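Uncharacterized protein (Planctomyces limnophilus, PDB 4H7L) is of unknown function but folds as a cupin-type beta-barrel that binds a copper(II) ion, which suggests a metal-dependent role. Local coordinates at residues 63-68 / 122-127; 58-63 / 103-108; 81-86 / 96-101; 69-74 / 113-118; 30-35 / 52-57. All blocks are in the same frame, centred on the assembly; numbering follows the deposited sequence.

Contact 1 (63-68 / 122-127). With CU (copper (II) ion), chain D.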
# COMPACT_ATOMS: atom_id res chain seq x y z
N HIS B 63 7.94 15.85 3.53
CA HIS B 63 7.02 15.78 4.65
C HIS B 63 7.82 15.71 5.93
O HIS B 63 8.85 15.03 5.99
CB HIS B 63 6.12 14.55 4.51
CG HIS B 63 5.45 14.44 3.17
ND1 HIS B 63 4.50 15.33 2.73
CD2 HIS B 63 5.60 13.53 2.17
CE1 HIS B 63 4.10 14.98 1.51
NE2 HIS B 63 4.75 13.89 1.16
N ARG B 64 7.37 16.43 6.95
CA ARG B 64 8.11 16.50 8.21
C ARG B 64 7.61 15.50 9.24
O ARG B 64 8.31 15.21 10.21
CB ARG B 64 8.01 17.92 8.78
CG ARG B 64 8.65 18.97 7.91
CD ARG B 64 8.72 20.33 8.60
NE ARG B 64 9.48 21.27 7.79
CZ ARG B 64 9.96 22.43 8.22
NH1 ARG B 64 9.77 22.83 9.47
NH2 ARG B 64 10.65 23.20 7.39
N GLU B 65 6.41 14.97 9.03
CA GLU B 65 5.75 14.14 10.03
C GLU B 65 5.17 12.85 9.46
O GLU B 65 4.59 12.04 10.19
CB GLU B 65 4.63 14.95 10.68
CG GLU B 65 5.06 16.28 11.27
CD GLU B 65 5.48 16.18 12.72
OE1 GLU B 65 4.66 16.49 13.60
OE2 GLU B 65 6.64 15.78 12.98
N HIS B 66 5.31 12.66 8.15
CA HIS B 66 4.69 11.52 7.48
C HIS B 66 5.70 10.79 6.61
O HIS B 66 6.49 11.42 5.90
CB HIS B 66 3.54 11.99 6.59
CG HIS B 66 2.37 12.51 7.35
ND1 HIS B 66 2.36 13.76 7.94
CD2 HIS B 66 1.17 11.95 7.64
CE1 HIS B 66 1.21 13.95 8.55
NE2 HIS B 66 0.47 12.87 8.38
N GLN B 67 5.67 9.47 6.66
CA GLN B 67 6.47 8.68 5.76
C GLN B 67 5.54 8.07 4.73
O GLN B 67 4.41 7.69 5.05
CB GLN B 67 7.27 7.61 6.51
CG GLN B 67 6.48 6.40 6.98
CD GLN B 67 7.18 5.09 6.69
OE1 GLN B 67 7.27 4.22 7.55
NE2 GLN B 67 7.68 4.94 5.46
N GLU B 68 6.00 8.00 3.49
CA GLU B 68 5.17 7.50 2.40
C GLU B 68 5.81 6.27 1.77
O GLU B 68 7.03 6.13 1.76
CB GLU B 68 4.98 8.59 1.35
CG GLU B 68 4.23 9.82 1.86
CD GLU B 68 3.91 10.83 0.76
OE1 GLU B 68 2.74 11.28 0.71
OE2 GLU B 68 4.81 11.18 -0.03
N PRO B 122 -2.86 16.98 4.72
CA PRO B 122 -2.44 17.86 3.62
C PRO B 122 -1.62 19.06 4.09
O PRO B 122 -0.89 19.66 3.30
CB PRO B 122 -3.77 18.32 3.02
CG PRO B 122 -4.72 18.26 4.15
CD PRO B 122 -4.31 17.08 4.97
N ALA B 123 -1.74 19.41 5.37
CA ALA B 123 -0.99 20.53 5.93
C ALA B 123 0.51 20.27 5.90
O ALA B 123 1.31 21.20 5.91
CB ALA B 123 -1.44 20.80 7.34
N ASP B 124 0.89 18.99 5.87
CA ASP B 124 2.30 18.61 5.96
C ASP B 124 2.93 18.47 4.59
O ASP B 124 3.21 17.37 4.14
CB ASP B 124 2.44 17.30 6.73
CG ASP B 124 3.89 16.94 6.99
OD1 ASP B 124 4.74 17.85 6.96
OD2 ASP B 124 4.18 15.75 7.22
N GLU B 125 3.16 19.60 3.94
CA GLU B 125 3.85 19.64 2.66
C GLU B 125 4.84 20.80 2.69
O GLU B 125 4.46 21.92 3.01
CB GLU B 125 2.86 19.83 1.52
CG GLU B 125 3.40 19.42 0.16
CD GLU B 125 2.49 19.83 -0.98
OE1 GLU B 125 2.04 21.00 -0.98
OE2 GLU B 125 2.23 19.00 -1.87
N TRP B 126 6.10 20.52 2.37
CA TRP B 126 7.13 21.55 2.44
C TRP B 126 8.00 21.57 1.19
O TRP B 126 8.22 20.54 0.55
CB TRP B 126 7.99 21.34 3.68
CG TRP B 126 7.19 21.40 4.93
CD1 TRP B 126 6.46 20.39 5.48
CD2 TRP B 126 7.02 22.53 5.79
NE1 TRP B 126 5.85 20.82 6.63
CE2 TRP B 126 6.17 22.13 6.84
CE3 TRP B 126 7.50 23.84 5.77
CZ2 TRP B 126 5.79 23.00 7.87
CZ3 TRP B 126 7.12 24.70 6.79
CH2 TRP B 126 6.28 24.27 7.82
N PHE B 127 8.49 22.76 0.85
CA PHE B 127 9.32 22.95 -0.33
C PHE B 127 10.64 23.59 0.07
O PHE B 127 10.74 24.22 1.12
CB PHE B 127 8.61 23.85 -1.34
CG PHE B 127 7.21 23.41 -1.67
CD1 PHE B 127 6.98 22.39 -2.58
CD2 PHE B 127 6.12 24.00 -1.05
CE1 PHE B 127 5.69 21.98 -2.88
CE2 PHE B 127 4.84 23.60 -1.35
CZ PHE B 127 4.62 22.58 -2.26
CU CU D . 4.85 13.21 -0.85
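The guanidinium of Arg64 lies flat on one face of the Trp126 indole, its plane turned only 18° from that of the ring. NE sits over the middle of the bicycle, 3.4 Å from Trp126 CD2, while CZ hangs 3.7 Å from the centroid of the six-membered ring in a cation-pi contact. Farther back, Arg64 CD makes a CH-pi contact over the five-membered ring; the side chain, extended from CG to NE, crosses the indole at about a right angle, which sets CD over one ring and CZ over the other. The two imidazoles are met at their edges instead. His63 ND1 donates in its ring plane to Asp124 O at 2.8 Å, a nearly straight bond, and His66 ND1 donates to the anti lone pair of Asp124 OD2, also at 2.8 Å. Segment 63-68 carries part of the metal-binding motif of the cupin fold: His63 NE2 and Glu68 OE2 both bind copper, with His61 and His104 completing the site. The bond at ND1 probably helps to fix the His63 ring with NE2 toward the copper. The Asp124 carboxylate, with CG anti to its backbone N (chi1 -174°), collects backbone amides as well. OD1 takes Arg64 N through its syn lone pair at 3.0 Å, and OD2, already bound to His66, accepts Glu65 N at 3.0 Å from the syn side, out of the carboxylate plane.

Contact 2 (58-63 / 103-108); sequences ARTHYH and RHRIVG. With CU (copper (II) ion), chain D.
His104 meets both His61 and His63 around the copper, which all three bind through NE2. Its ring stands oblique to that of His61, planes 63° apart, and its CE1 comes within 3.4 Å of His63 CD2; Glu68 supplies the fourth ligand of this cupin metal site. The backbones of His61 and His104 form an antiparallel hydrogen-bonded pair, His104 N to His61 O at 2.9 Å and His61 N to His104 O at 3.1 Å, which ties two ligands together. Arg103 bends at chi2 (63°), and its guanidinium stacks on a face of the Tyr62 ring, CZ 3.7 Å from the centroid, while NE forms a salt bridge with Asp128. An alanine in place of Tyr62 would probably leave the Arg103 guanidinium without its stacking face and Arg64 NH2 without the hydroxyl it bonds. Thr60 fits CG2 against Arg103 CB at 3.6 Å. Beyond it Arg105 runs extended, with Thr60 OG1 over a face of its guanidinium and NH1 giving a straight hydrogen bond of 3.2 Å to Ala58 O. Strand 104-107 carries loop 58-63 on one side and pairs with strand 80-83 on the other, where Arg105 NE forms a salt bridge with Glu82 and His104 packs on Leu83.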
# COMPACT_ATOMS: atom_id res chain seq x y z
N ALA B 58 5.43 18.22 -10.99
CA ALA B 58 5.17 18.85 -9.70
C ALA B 58 6.46 19.31 -9.04
O ALA B 58 7.53 18.77 -9.31
CB ALA B 58 4.43 17.87 -8.80
N ARG B 59 6.35 20.33 -8.18
CA ARG B 59 7.48 20.76 -7.38
C ARG B 59 7.98 19.61 -6.52
O ARG B 59 7.19 18.81 -6.02
CB ARG B 59 7.08 21.90 -6.44
CG ARG B 59 6.76 23.22 -7.10
CD ARG B 59 6.51 24.31 -6.05
NE ARG B 59 7.74 24.71 -5.37
CZ ARG B 59 7.80 25.66 -4.44
NH1 ARG B 59 6.71 26.32 -4.07
NH2 ARG B 59 8.97 25.97 -3.88
N THR B 60 9.29 19.52 -6.36
CA THR B 60 9.87 18.62 -5.37
C THR B 60 9.38 19.07 -4.00
O THR B 60 9.38 20.26 -3.70
CB THR B 60 11.40 18.68 -5.40
OG1 THR B 60 11.88 18.17 -6.65
CG2 THR B 60 11.99 17.85 -4.26
N HIS B 61 8.96 18.11 -3.19
CA HIS B 61 8.41 18.42 -1.87
C HIS B 61 8.87 17.39 -0.85
O HIS B 61 9.50 16.39 -1.19
CB HIS B 61 6.87 18.44 -1.93
CG HIS B 61 6.25 17.08 -2.07
ND1 HIS B 61 6.00 16.51 -3.29
CD2 HIS B 61 5.84 16.19 -1.14
CE1 HIS B 61 5.45 15.32 -3.11
NE2 HIS B 61 5.35 15.10 -1.81
N TYR B 62 8.57 17.65 0.42
CA TYR B 62 8.85 16.68 1.46
C TYR B 62 7.88 16.82 2.63
O TYR B 62 7.11 17.77 2.71
CB TYR B 62 10.30 16.82 1.94
CG TYR B 62 10.61 18.10 2.68
CD1 TYR B 62 10.87 19.28 1.99
CD2 TYR B 62 10.67 18.13 4.07
CE1 TYR B 62 11.16 20.45 2.67
CE2 TYR B 62 10.96 19.29 4.75
CZ TYR B 62 11.21 20.45 4.05
OH TYR B 62 11.50 21.62 4.72
N HIS B 63 7.94 15.85 3.53
CA HIS B 63 7.02 15.78 4.65
C HIS B 63 7.82 15.71 5.93
O HIS B 63 8.85 15.03 5.99
CB HIS B 63 6.12 14.55 4.51
CG HIS B 63 5.45 14.44 3.17
ND1 HIS B 63 4.50 15.33 2.73
CD2 HIS B 63 5.60 13.53 2.17
CE1 HIS B 63 4.10 14.98 1.51
NE2 HIS B 63 4.75 13.89 1.16
N ARG B 103 13.38 14.73 0.23
CA ARG B 103 12.82 15.46 -0.90
C ARG B 103 12.47 14.47 -2.00
O ARG B 103 13.26 13.58 -2.31
CB ARG B 103 13.81 16.50 -1.43
CG ARG B 103 13.81 17.83 -0.69
CD ARG B 103 14.23 17.69 0.77
NE ARG B 103 14.37 19.00 1.40
CZ ARG B 103 14.56 19.21 2.70
NH1 ARG B 103 14.63 18.19 3.55
NH2 ARG B 103 14.66 20.44 3.16
N HIS B 104 11.29 14.62 -2.59
CA HIS B 104 10.85 13.65 -3.58
C HIS B 104 9.82 14.21 -4.56
O HIS B 104 9.10 15.16 -4.25
CB HIS B 104 10.27 12.40 -2.90
CG HIS B 104 9.05 12.66 -2.07
ND1 HIS B 104 9.11 13.23 -0.82
CD2 HIS B 104 7.74 12.42 -2.32
CE1 HIS B 104 7.89 13.34 -0.33
NE2 HIS B 104 7.04 12.86 -1.22
N ARG B 105 9.77 13.59 -5.74
CA ARG B 105 8.71 13.83 -6.71
C ARG B 105 8.83 12.81 -7.83
O ARG B 105 9.89 12.21 -8.03
CB ARG B 105 8.80 15.23 -7.30
CG ARG B 105 10.05 15.45 -8.13
CD ARG B 105 9.86 16.58 -9.11
NE ARG B 105 11.11 16.89 -9.78
CZ ARG B 105 11.37 18.03 -10.42
NH1 ARG B 105 10.45 18.98 -10.48
NH2 ARG B 105 12.55 18.21 -10.99
N ILE B 106 7.74 12.61 -8.56
CA ILE B 106 7.74 11.73 -9.72
C ILE B 106 7.81 12.54 -11.01
O ILE B 106 7.30 13.66 -11.08
CB ILE B 106 6.52 10.80 -9.72
CG1 ILE B 106 6.71 9.70 -8.68
CG2 ILE B 106 6.31 10.19 -11.10
CD1 ILE B 106 5.52 8.79 -8.52
N VAL B 107 8.47 11.98 -12.01
CA VAL B 107 8.67 12.66 -13.28
C VAL B 107 8.16 11.75 -14.39
O VAL B 107 8.56 10.59 -14.48
CB VAL B 107 10.16 12.97 -13.50
CG1 VAL B 107 10.40 13.57 -14.88
CG2 VAL B 107 10.67 13.90 -12.41
N GLY B 108 7.28 12.28 -15.23
CA GLY B 108 6.61 11.48 -16.24
C GLY B 108 5.34 10.88 -15.67
O GLY B 108 5.09 10.99 -14.46
CU CU D . 4.85 13.21 -0.85

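Contact 3 (81-86 / 96-101); sequences IELNGQ and ISIPPL
Leu83, whose side chain meets Ile96 and Ile98, donates its backbone N to Gln86 O at 2.8 Å, and Gln86 N returns the bond to Leu83 O. These bonds close a type I' turn with Asn84 and Gly85 at its corner, so that strand 80-83 doubles back into 86-89. The contact itself spans the inside of the cupin barrel: strands 81-83 and 96-98 belong to different sheets, their axes 10.0 Å apart at closest and 37° from parallel, and side chains alone bridge them. Leu83 splits its two methyls between partners, CD1 touching Ile96 CG2 at 3.7 Å and CD2 lying 4.0 Å from Ile98 CG1. Ile98 also packs on Tyr70 and on the copper ligand His104, so this apolar layer reaches the wall of the metal site. On the edge of strand 94-98 away from strand 67-72, Ile96 and Ser97 pair with a strand of the second subunit, and Met19 of that subunit packs on both Ile81 and Ile96. From the corner of the turn, Asn84 OD1 accepts a hydrogen bond from Arg103 N. Ile81 holds CG1 anti to its backbone N (chi1 -176°), and with chi2 also extended (158°), CD1 meets Ile96 CG2 tip to tip at 4.1 Å.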
# COMPACT_ATOMS: atom_id res chain seq x y z
N ILE B 81 11.63 8.49 -10.47
CA ILE B 81 11.35 9.09 -9.19
C ILE B 81 12.62 9.78 -8.74
O ILE B 81 13.72 9.26 -8.95
CB ILE B 81 10.90 8.04 -8.15
CG1 ILE B 81 10.52 8.72 -6.84
CG2 ILE B 81 12.00 7.02 -7.92
CD1 ILE B 81 9.60 7.89 -5.98
N GLU B 82 12.48 10.96 -8.15
CA GLU B 82 13.63 11.70 -7.66
C GLU B 82 13.63 11.71 -6.14
O GLU B 82 12.68 12.18 -5.52
CB GLU B 82 13.64 13.12 -8.21
CG GLU B 82 13.93 13.18 -9.70
CD GLU B 82 13.85 14.59 -10.26
OE1 GLU B 82 13.52 15.53 -9.50
OE2 GLU B 82 14.13 14.77 -11.47
N LEU B 83 14.70 11.19 -5.55
CA LEU B 83 14.84 11.15 -4.10
C LEU B 83 16.10 11.89 -3.70
O LEU B 83 17.21 11.51 -4.09
CB LEU B 83 14.87 9.70 -3.62
CG LEU B 83 13.61 8.90 -3.94
CD1 LEU B 83 13.84 7.41 -3.75
CD2 LEU B 83 12.46 9.37 -3.06
N ASN B 84 15.94 12.97 -2.94
CA ASN B 84 17.05 13.85 -2.59
C ASN B 84 17.97 14.10 -3.77
O ASN B 84 19.19 13.94 -3.67
CB ASN B 84 17.84 13.28 -1.41
CG ASN B 84 17.09 13.38 -0.09
OD1 ASN B 84 16.32 14.32 0.14
ND2 ASN B 84 17.31 12.41 0.79
N GLY B 85 17.39 14.48 -4.90
CA GLY B 85 18.15 14.91 -6.06
C GLY B 85 18.73 13.78 -6.91
O GLY B 85 19.41 14.04 -7.90
N GLN B 86 18.45 12.54 -6.53
CA GLN B 86 18.91 11.39 -7.29
C GLN B 86 17.74 10.78 -8.06
O GLN B 86 16.64 10.65 -7.53
CB GLN B 86 19.52 10.34 -6.36
CG GLN B 86 20.73 10.84 -5.58
CD GLN B 86 21.88 11.19 -6.49
OE1 GLN B 86 22.20 10.46 -7.43
NE2 GLN B 86 22.52 12.33 -6.22
N ILE B 96 8.73 2.06 -3.12
CA ILE B 96 9.66 3.06 -2.64
C ILE B 96 9.24 3.60 -1.29
O ILE B 96 8.13 4.10 -1.12
CB ILE B 96 9.80 4.24 -3.62
CG1 ILE B 96 10.02 3.72 -5.04
CG2 ILE B 96 10.95 5.13 -3.21
CD1 ILE B 96 8.76 3.63 -5.85
N SER B 97 10.13 3.48 -0.32
CA SER B 97 9.91 3.99 1.02
C SER B 97 10.52 5.37 1.13
O SER B 97 11.72 5.55 0.89
CB SER B 97 10.55 3.05 2.04
OG SER B 97 10.61 3.65 3.32
N ILE B 98 9.70 6.34 1.50
CA ILE B 98 10.14 7.73 1.58
C ILE B 98 9.94 8.27 2.99
O ILE B 98 8.86 8.75 3.33
CB ILE B 98 9.36 8.60 0.59
CG1 ILE B 98 9.46 8.01 -0.81
CG2 ILE B 98 9.89 10.04 0.62
CD1 ILE B 98 8.58 8.69 -1.84
N PRO B 99 10.98 8.17 3.83
CA PRO B 99 10.91 8.70 5.19
C PRO B 99 10.72 10.21 5.19
O PRO B 99 10.91 10.85 4.17
CB PRO B 99 12.29 8.35 5.78
CG PRO B 99 12.83 7.28 4.92
CD PRO B 99 12.24 7.48 3.55
N PRO B 100 10.34 10.77 6.34
CA PRO B 100 10.20 12.23 6.45
C PRO B 100 11.51 12.92 6.08
O PRO B 100 12.57 12.35 6.29
CB PRO B 100 9.87 12.45 7.93
CG PRO B 100 9.30 11.14 8.40
CD PRO B 100 10.00 10.08 7.60
N LEU B 101 11.41 14.12 5.50
CA LEU B 101 12.58 14.94 5.18
C LEU B 101 13.23 14.58 3.85
O LEU B 101 14.01 15.36 3.31
CB LEU B 101 13.62 14.94 6.30
CG LEU B 101 13.13 15.50 7.64
CD1 LEU B 101 14.31 15.91 8.50
CD2 LEU B 101 12.18 16.67 7.44

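Contact 4 (69-74 / 113-118); sequences IYVVLD and INIVSP
Tyr70 and Asn114 lie side by side, pointing the same way from a non-hydrogen-bonded pair in two antiparallel strands. Their planes are 76° apart, and Asn114 OD1 lies near the ring plane at its edge, 3.2 Å from Tyr70 CE1. Asn114 CG, anti to its backbone N (chi1 -177°), comes within 3.4 Å of Tyr70 CE1. On the opposite face, Ile69 CB packs 4.2 Å from Ile115 CB, and Val71 likewise meets Ile113, both in hydrogen-bonded pairs. Val71 N reaches Ile113 O at 2.9 Å. Leu73 crosses Ile113 at a slant, Leu73 CD1 to Ile113 CG1 3.8 Å, where a classic beta bulge of Leu73 and Asp74 faces Thr111. Val47 and Leu22 of the second subunit cover Ile69 and Val71, and Ile115 meets its own counterpart there. The cupin sheet is therefore apolar toward the dimer partner, while Tyr70 and Asn114 put polar groups on the other face: Tyr70 OH and Asn114 ND2 hydrogen-bond the two carboxylate oxygens of Glu68 and probably fix how it presents itself to copper.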
# COMPACT_ATOMS: atom_id res chain seq x y z
N ILE B 69 4.98 5.36 1.28
CA ILE B 69 5.46 4.23 0.50
C ILE B 69 4.70 4.16 -0.80
O ILE B 69 3.51 3.85 -0.82
CB ILE B 69 5.29 2.90 1.24
CG1 ILE B 69 6.06 2.91 2.56
CG2 ILE B 69 5.77 1.75 0.36
CD1 ILE B 69 5.89 1.65 3.38
N TYR B 70 5.39 4.46 -1.90
CA TYR B 70 4.79 4.38 -3.22
C TYR B 70 4.92 2.96 -3.75
O TYR B 70 5.97 2.34 -3.61
CB TYR B 70 5.48 5.34 -4.19
CG TYR B 70 5.32 6.82 -3.89
CD1 TYR B 70 4.63 7.26 -2.78
CD2 TYR B 70 5.85 7.77 -4.75
CE1 TYR B 70 4.48 8.61 -2.52
CE2 TYR B 70 5.71 9.13 -4.50
CZ TYR B 70 5.02 9.54 -3.38
OH TYR B 70 4.88 10.89 -3.13
N VAL B 71 3.86 2.45 -4.35
CA VAL B 71 3.94 1.20 -5.09
C VAL B 71 3.49 1.44 -6.53
O VAL B 71 2.31 1.69 -6.78
CB VAL B 71 3.03 0.11 -4.48
CG1 VAL B 71 3.17 -1.19 -5.26
CG2 VAL B 71 3.38 -0.11 -3.02
N VAL B 72 4.42 1.35 -7.47
CA VAL B 72 4.11 1.61 -8.87
C VAL B 72 3.27 0.50 -9.49
O VAL B 72 3.66 -0.66 -9.47
CB VAL B 72 5.38 1.78 -9.71
CG1 VAL B 72 5.02 2.03 -11.17
CG2 VAL B 72 6.23 2.92 -9.17
N LEU B 73 2.12 0.87 -10.05
CA LEU B 73 1.25 -0.10 -10.72
C LEU B 73 1.45 -0.06 -12.24
O LEU B 73 1.43 -1.10 -12.90
CB LEU B 73 -0.22 0.16 -10.37
CG LEU B 73 -0.56 0.04 -8.88
CD1 LEU B 73 -2.06 0.03 -8.67
CD2 LEU B 73 0.08 -1.19 -8.25
N ASP B 74 1.63 1.13 -12.78
CA ASP B 74 2.04 1.28 -14.18
C ASP B 74 2.79 2.59 -14.35
O ASP B 74 2.80 3.42 -13.44
CB ASP B 74 0.83 1.20 -15.12
CG ASP B 74 -0.10 2.39 -14.98
OD1 ASP B 74 -1.33 2.17 -14.88
OD2 ASP B 74 0.37 3.54 -14.98
N ILE B 113 0.05 3.36 -5.81
CA ILE B 113 -0.61 3.29 -4.52
C ILE B 113 0.29 4.01 -3.53
O ILE B 113 1.40 3.57 -3.28
CB ILE B 113 -0.77 1.84 -4.03
CG1 ILE B 113 -1.60 1.01 -5.00
CG2 ILE B 113 -1.40 1.83 -2.64
CD1 ILE B 113 -3.05 1.38 -5.05
N ASN B 114 -0.19 5.12 -2.98
CA ASN B 114 0.59 5.83 -1.98
C ASN B 114 0.10 5.49 -0.58
O ASN B 114 -1.02 5.81 -0.21
CB ASN B 114 0.54 7.34 -2.22
CG ASN B 114 1.39 8.11 -1.24
OD1 ASN B 114 2.19 7.53 -0.50
ND2 ASN B 114 1.23 9.43 -1.24
N ILE B 115 0.96 4.84 0.19
CA ILE B 115 0.64 4.45 1.56
C ILE B 115 1.28 5.44 2.52
O ILE B 115 2.50 5.58 2.55
CB ILE B 115 1.14 3.03 1.85
CG1 ILE B 115 0.49 2.04 0.89
CG2 ILE B 115 0.83 2.64 3.28
CD1 ILE B 115 1.31 0.78 0.66
N VAL B 116 0.46 6.14 3.29
CA VAL B 116 0.93 7.23 4.14
C VAL B 116 0.72 6.93 5.62
O VAL B 116 -0.38 6.53 6.03
CB VAL B 116 0.20 8.53 3.80
CG1 VAL B 116 0.76 9.69 4.62
CG2 VAL B 116 0.29 8.83 2.32
N SER B 117 1.75 7.14 6.43
CA SER B 117 1.63 6.93 7.88
C SER B 117 2.32 8.06 8.67
O SER B 117 3.43 8.46 8.34
CB SER B 117 2.24 5.59 8.27
OG SER B 117 3.62 5.74 8.54
N PRO B 118 1.65 8.57 9.71
CA PRO B 118 0.28 8.19 10.05
C PRO B 118 -0.67 8.68 8.96
O PRO B 118 -0.20 9.13 7.91
CB PRO B 118 0.03 8.93 11.37
CG PRO B 118 1.36 9.44 11.83
CD PRO B 118 2.18 9.62 10.60

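Contact 5 (30-35 / 52-57); sequences CPCGWA and TQITKA
Cys32 O is gripped by two backbone amides from across the hairpin, Thr55 N at 2.9 Å and Lys56 N at 3.2 Å, the second approaching from above the carbonyl plane. Next along the strands, Trp34 and Gln53 form a hydrogen-bonded antiparallel pair, with Gln53 N to Trp34 O at 2.7 Å. Between them Gly33 brings its CA to 3.1 Å from Thr55 OG1; a CB there would clash with that oxygen and with Gln53 O. On the barrel side, Cys32 SG touches Ile54 CD1 at 3.6 Å, and Thr52 sets CG2 against Trp34 O, also at 3.6 Å, and more distantly against Cys32 SG. Thr52 OG1, anti to its own carbonyl carbon (chi1 -62°), lies 4.0 Å from Ala35 CB. An alanine at Thr52, lacking OG1 and CG2, would probably leave small gaps beside Ala35 CB and beside Trp34 O and Cys32 SG. A type I turn from Cys30 to Gly33, closed by Gly33 N to Cys30 O at 2.9 Å, presents the Cys32 carbonyl, and the aliphatic chain of Lys56 runs past Pro31 O. Further out, strand 110-117 pairs with strand 48-54 on its other edge and continues the sheet of this cupin barrel, Gln53 OE1 bonding Thr111. Backbone bonds thus carry most of the polar joining, while Ile54 and Thr52 add apolar contact around the Cys32 sulfur, which implies a hairpin end fixed chiefly by its backbone.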
# COMPACT_ATOMS: atom_id res chain seq x y z
N CYS B 30 -4.59 17.06 -7.25
CA CYS B 30 -3.41 17.34 -6.44
C CYS B 30 -2.31 17.82 -7.39
O CYS B 30 -2.46 17.70 -8.61
CB CYS B 30 -2.97 16.09 -5.68
SG CYS B 30 -2.80 14.63 -6.71
N PRO B 31 -1.22 18.37 -6.85
CA PRO B 31 -0.24 19.02 -7.72
C PRO B 31 0.32 18.11 -8.81
O PRO B 31 0.67 18.60 -9.89
CB PRO B 31 0.88 19.44 -6.76
CG PRO B 31 0.22 19.52 -5.43
CD PRO B 31 -0.81 18.42 -5.43
N CYS B 32 0.39 16.81 -8.55
CA CYS B 32 0.97 15.87 -9.51
C CYS B 32 -0.09 15.19 -10.38
O CYS B 32 0.26 14.41 -11.28
CB CYS B 32 1.80 14.82 -8.78
SG CYS B 32 0.83 13.77 -7.68
N GLY B 33 -1.36 15.46 -10.12
CA GLY B 33 -2.43 14.86 -10.91
C GLY B 33 -3.73 14.67 -10.14
O GLY B 33 -4.32 15.63 -9.65
N TRP B 34 -4.18 13.42 -10.04
CA TRP B 34 -5.44 13.11 -9.38
C TRP B 34 -5.27 12.04 -8.30
O TRP B 34 -4.62 11.02 -8.52
CB TRP B 34 -6.47 12.64 -10.41
CG TRP B 34 -6.75 13.66 -11.46
CD1 TRP B 34 -6.13 13.79 -12.66
CD2 TRP B 34 -7.72 14.71 -11.39
NE1 TRP B 34 -6.65 14.86 -13.35
CE2 TRP B 34 -7.64 15.44 -12.59
CE3 TRP B 34 -8.66 15.11 -10.43
CZ2 TRP B 34 -8.45 16.53 -12.87
CZ3 TRP B 34 -9.47 16.19 -10.70
CH2 TRP B 34 -9.36 16.89 -11.91
N ALA B 35 -5.88 12.27 -7.15
CA ALA B 35 -5.77 11.35 -6.02
C ALA B 35 -7.14 10.82 -5.60
O ALA B 35 -8.11 11.57 -5.51
CB ALA B 35 -5.10 12.04 -4.85
N THR B 52 -3.31 7.00 -6.87
CA THR B 52 -2.95 8.31 -7.40
C THR B 52 -2.47 8.25 -8.85
O THR B 52 -1.61 7.45 -9.20
CB THR B 52 -1.84 8.95 -6.55
OG1 THR B 52 -2.31 9.15 -5.21
CG2 THR B 52 -1.41 10.29 -7.14
N GLN B 53 -3.04 9.13 -9.67
CA GLN B 53 -2.65 9.26 -11.06
C GLN B 53 -1.69 10.44 -11.23
O GLN B 53 -2.06 11.59 -11.01
CB GLN B 53 -3.88 9.49 -11.94
CG GLN B 53 -4.91 8.37 -11.87
CD GLN B 53 -4.42 7.11 -12.54
OE1 GLN B 53 -3.27 7.03 -12.98
NE2 GLN B 53 -5.29 6.11 -12.64
N ILE B 54 -0.45 10.14 -11.62
CA ILE B 54 0.52 11.18 -11.93
C ILE B 54 0.35 11.59 -13.38
O ILE B 54 0.68 10.83 -14.29
CB ILE B 54 1.97 10.71 -11.73
CG1 ILE B 54 2.11 9.86 -10.46
CG2 ILE B 54 2.92 11.90 -11.69
CD1 ILE B 54 1.76 10.59 -9.19
N THR B 55 -0.18 12.80 -13.60
CA THR B 55 -0.46 13.27 -14.95
C THR B 55 0.35 14.51 -15.33
O THR B 55 0.52 14.80 -16.51
CB THR B 55 -1.96 13.61 -15.10
OG1 THR B 55 -2.37 14.44 -14.01
CG2 THR B 55 -2.80 12.34 -15.12
N LYS B 56 0.86 15.22 -14.33
CA LYS B 56 1.59 16.46 -14.58
C LYS B 56 2.80 16.59 -13.66
O LYS B 56 2.88 15.95 -12.61
CB LYS B 56 0.65 17.66 -14.41
CG LYS B 56 -0.11 17.71 -13.09
CD LYS B 56 -1.40 18.53 -13.22
CE LYS B 56 -2.04 18.81 -11.86
NZ LYS B 56 -3.50 19.09 -11.96
N ALA B 57 3.75 17.42 -14.07
CA ALA B 57 4.97 17.65 -13.30
C ALA B 57 4.65 18.44 -12.04
O ALA B 57 3.72 19.24 -12.02
CB ALA B 57 5.99 18.39 -14.15

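The five contacts show how a cupin barrel is closed by pairings between distant parts of one chain. Contact 5, the hairpin of strands 33-38 and 48-54, comes first and is complete before the others begin. Contact 1 joins the start of strand 67-72 to the C-terminal loop and encloses contacts 3 and 4 along the chain, while contact 2 interleaves with contacts 1 and 4. Contacts 1 and 2 share His63 and the copper, their centres 11 Å apart; contacts 2 and 3 are nearer, at 8 Å, and contacts 3 and 5 lie 17 Å apart. Strand 67-72 serves contacts 1 and 4, linking the metal site to the sheet that meets the second subunit.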